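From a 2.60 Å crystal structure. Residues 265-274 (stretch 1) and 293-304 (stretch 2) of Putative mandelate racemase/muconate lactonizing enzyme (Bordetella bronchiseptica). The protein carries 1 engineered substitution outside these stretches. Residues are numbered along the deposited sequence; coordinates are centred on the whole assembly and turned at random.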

# COMPACT_ATOMS: atom_id res chain seq x y z
N ALA A 265 9.95 2.34 -13.14
CA ALA A 265 9.68 0.92 -13.31
C ALA A 265 9.50 0.52 -14.77
O ALA A 265 9.94 -0.54 -15.19
CB ALA A 265 8.46 0.51 -12.49
N PHE A 266 8.85 1.39 -15.54
CA PHE A 266 8.64 1.10 -16.96
C PHE A 266 9.95 1.22 -17.74
O PHE A 266 10.18 0.45 -18.68
CB PHE A 266 7.55 2.01 -17.53
CG PHE A 266 6.16 1.50 -17.28
CD1 PHE A 266 5.65 0.43 -18.00
CD2 PHE A 266 5.40 2.02 -16.24
CE1 PHE A 266 4.41 -0.13 -17.69
CE2 PHE A 266 4.15 1.47 -15.92
CZ PHE A 266 3.66 0.39 -16.65
N GLU A 267 10.81 2.16 -17.35
CA GLU A 267 12.09 2.30 -18.05
C GLU A 267 12.89 1.01 -17.86
O GLU A 267 13.56 0.53 -18.78
CB GLU A 267 12.89 3.49 -17.50
CG GLU A 267 12.22 4.85 -17.67
CD GLU A 267 13.08 5.99 -17.13
OE1 GLU A 267 13.79 5.78 -16.12
OE2 GLU A 267 13.04 7.10 -17.72
N THR A 268 12.80 0.44 -16.65
CA THR A 268 13.49 -0.80 -16.34
C THR A 268 12.96 -1.93 -17.21
O THR A 268 13.73 -2.71 -17.76
CB THR A 268 13.29 -1.18 -14.86
OG1 THR A 268 13.94 -0.21 -14.04
CG2 THR A 268 13.85 -2.57 -14.58
N ALA A 269 11.63 -2.01 -17.32
CA ALA A 269 11.01 -3.04 -18.13
C ALA A 269 11.44 -2.85 -19.58
O ALA A 269 11.79 -3.80 -20.27
CB ALA A 269 9.50 -2.95 -18.02
N LEU A 270 11.43 -1.60 -20.02
CA LEU A 270 11.82 -1.24 -21.37
C LEU A 270 13.30 -1.57 -21.63
O LEU A 270 13.66 -2.09 -22.69
CB LEU A 270 11.57 0.25 -21.59
CG LEU A 270 11.23 0.67 -23.02
CD1 LEU A 270 9.94 -0.02 -23.47
CD2 LEU A 270 11.09 2.17 -23.10
N ALA A 271 14.13 -1.27 -20.64
CA ALA A 271 15.56 -1.51 -20.74
C ALA A 271 15.92 -2.98 -20.97
O ALA A 271 16.96 -3.28 -21.56
CB ALA A 271 16.26 -1.02 -19.47
N ALA A 272 15.05 -3.88 -20.52
CA ALA A 272 15.30 -5.32 -20.65
C ALA A 272 14.60 -5.97 -21.84
O ALA A 272 15.14 -6.89 -22.45
CB ALA A 272 14.89 -6.03 -19.37
N ARG A 273 13.41 -5.50 -22.17
CA ARG A 273 12.66 -6.06 -23.29
C ARG A 273 12.33 -7.54 -23.08
O ARG A 273 12.20 -8.30 -24.04
CB ARG A 273 13.43 -5.85 -24.60
CG ARG A 273 13.81 -4.40 -24.88
CD ARG A 273 14.71 -4.29 -26.09
NE ARG A 273 13.98 -4.54 -27.32
CZ ARG A 273 13.21 -3.63 -27.91
NH1 ARG A 273 13.10 -2.40 -27.39
NH2 ARG A 273 12.55 -3.94 -29.02
N SER A 274 12.20 -7.94 -21.82
CA SER A 274 11.83 -9.32 -21.49
C SER A 274 10.34 -9.38 -21.79
O SER A 274 9.83 -10.38 -22.31
CB SER A 274 12.09 -9.61 -20.01
OG SER A 274 13.48 -9.62 -19.75
N PRO A 293 3.18 8.81 -22.44
CA PRO A 293 4.62 8.75 -22.71
C PRO A 293 5.12 7.31 -22.75
O PRO A 293 5.80 6.92 -23.70
CB PRO A 293 5.21 9.54 -21.56
CG PRO A 293 4.16 10.56 -21.27
CD PRO A 293 2.90 9.75 -21.33
N VAL A 294 4.79 6.51 -21.74
CA VAL A 294 5.26 5.13 -21.73
C VAL A 294 4.67 4.29 -22.86
O VAL A 294 5.35 3.42 -23.40
CB VAL A 294 5.04 4.44 -20.33
CG1 VAL A 294 4.02 5.20 -19.52
CG2 VAL A 294 4.63 2.98 -20.50
N ALA A 295 3.41 4.54 -23.22
CA ALA A 295 2.80 3.77 -24.29
C ALA A 295 3.44 4.14 -25.63
O ALA A 295 3.70 3.28 -26.48
CB ALA A 295 1.29 4.02 -24.35
N ARG A 296 3.71 5.43 -25.81
CA ARG A 296 4.35 5.86 -27.05
C ARG A 296 5.75 5.27 -27.09
O ARG A 296 6.18 4.74 -28.12
CB ARG A 296 4.40 7.39 -27.12
CG ARG A 296 3.11 7.99 -27.64
CD ARG A 296 3.15 9.51 -27.76
NE ARG A 296 1.90 9.99 -28.35
CZ ARG A 296 1.54 11.27 -28.41
NH1 ARG A 296 2.33 12.22 -27.92
NH2 ARG A 296 0.37 11.60 -28.97
N ALA A 297 6.44 5.33 -25.96
CA ALA A 297 7.78 4.79 -25.85
C ALA A 297 7.80 3.31 -26.19
O ALA A 297 8.69 2.84 -26.91
CB ALA A 297 8.31 5.01 -24.44
N VAL A 298 6.83 2.57 -25.68
CA VAL A 298 6.75 1.13 -25.95
C VAL A 298 6.60 0.83 -27.44
O VAL A 298 7.29 -0.03 -27.98
CB VAL A 298 5.56 0.48 -25.18
CG1 VAL A 298 5.26 -0.91 -25.74
CG2 VAL A 298 5.88 0.40 -23.68
N VAL A 299 5.68 1.54 -28.10
CA VAL A 299 5.45 1.32 -29.52
C VAL A 299 6.65 1.74 -30.36
O VAL A 299 7.01 1.06 -31.33
CB VAL A 299 4.19 2.07 -29.99
CG1 VAL A 299 4.11 2.05 -31.50
CG2 VAL A 299 2.95 1.40 -29.39
N ALA A 300 7.29 2.85 -29.99
CA ALA A 300 8.47 3.32 -30.72
C ALA A 300 9.63 2.32 -30.55
O ALA A 300 10.45 2.16 -31.45
CB ALA A 300 8.88 4.70 -30.21
N ALA A 301 9.68 1.65 -29.41
CA ALA A 301 10.75 0.69 -29.15
C ALA A 301 10.52 -0.64 -29.86
O ALA A 301 11.23 -1.61 -29.60
CB ALA A 301 10.89 0.47 -27.66
N GLY A 302 9.52 -0.69 -30.73
CA GLY A 302 9.24 -1.92 -31.44
C GLY A 302 8.50 -2.98 -30.65
O GLY A 302 8.54 -4.16 -30.99
N LEU A 303 7.82 -2.57 -29.59
CA LEU A 303 7.06 -3.51 -28.77
C LEU A 303 5.56 -3.20 -28.84
O LEU A 303 5.17 -2.13 -29.29
CB LEU A 303 7.56 -3.42 -27.33
CG LEU A 303 9.07 -3.63 -27.19
CD1 LEU A 303 9.49 -3.36 -25.75
CD2 LEU A 303 9.44 -5.06 -27.61
N ARG A 304 4.73 -4.15 -28.41
CA ARG A 304 3.27 -3.95 -28.43
C ARG A 304 2.73 -3.30 -27.17
O ARG A 304 3.17 -3.62 -26.06
CB ARG A 304 2.52 -5.28 -28.58
CG ARG A 304 2.82 -6.09 -29.81
CD ARG A 304 1.91 -7.31 -29.85
NE ARG A 304 0.51 -6.94 -30.02
CZ ARG A 304 -0.48 -7.82 -30.16
NH1 ARG A 304 -0.22 -9.12 -30.13
NH2 ARG A 304 -1.73 -7.40 -30.34

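The polar part of this contact rests on one side chain and one backbone oxygen. R273 donates two hydrogen bonds to the carbonyl of A301: NH2 lies 2.7 Å from A301 O with an N-H...O angle of 153°, and NH1 lies 3.0 Å from the same A301 O at 137°. The shorter, straighter bond is the better formed of the two. A301 O sits at the edge of the guanidinium, near its plane, which is the position from which both terminal nitrogens can reach a single acceptor. A301 is the first residue after its helix to leave helical phi/psi, and its carbonyl accepts no backbone hydrogen bond from within its own stretch. R273 occupies the matching position after the other helix, with phi at 62°, and its CA-to-CB bond points toward the opposing stretch.

The guanidinium also has an apolar neighbour. L303 CD2 lies over one face, 3.6 Å from R273 NH2, so the group is packed against carbon while its edge serves the carbonyl.

Beyond this, the contact is hydrophobic. L270 loses the most surface, 77 Å². Its CA-to-CB bond points sideways, but with chi1 at -150° (t) and chi2 at 61° (p) the end of the side chain comes nearer: L270 CD1 is 4.1 Å from V298 CG2, 4.1 Å from L303 CD1 and 4.3 Å from A301 CB, while L270 CD2 is 4.2 Å from A297 CB. These distances describe loose van der Waals packing.

One helical turn earlier, V294 CG2 approaches F266 CD1 to 3.7 Å. The same methyl lies 4.1 Å from the centroid of the F266 ring and 27° off its normal, a CH-pi contact over the face.

The helix axes run nearly parallel, 4° apart, and come no closer than 11.0 Å, so side chains bridge the gap.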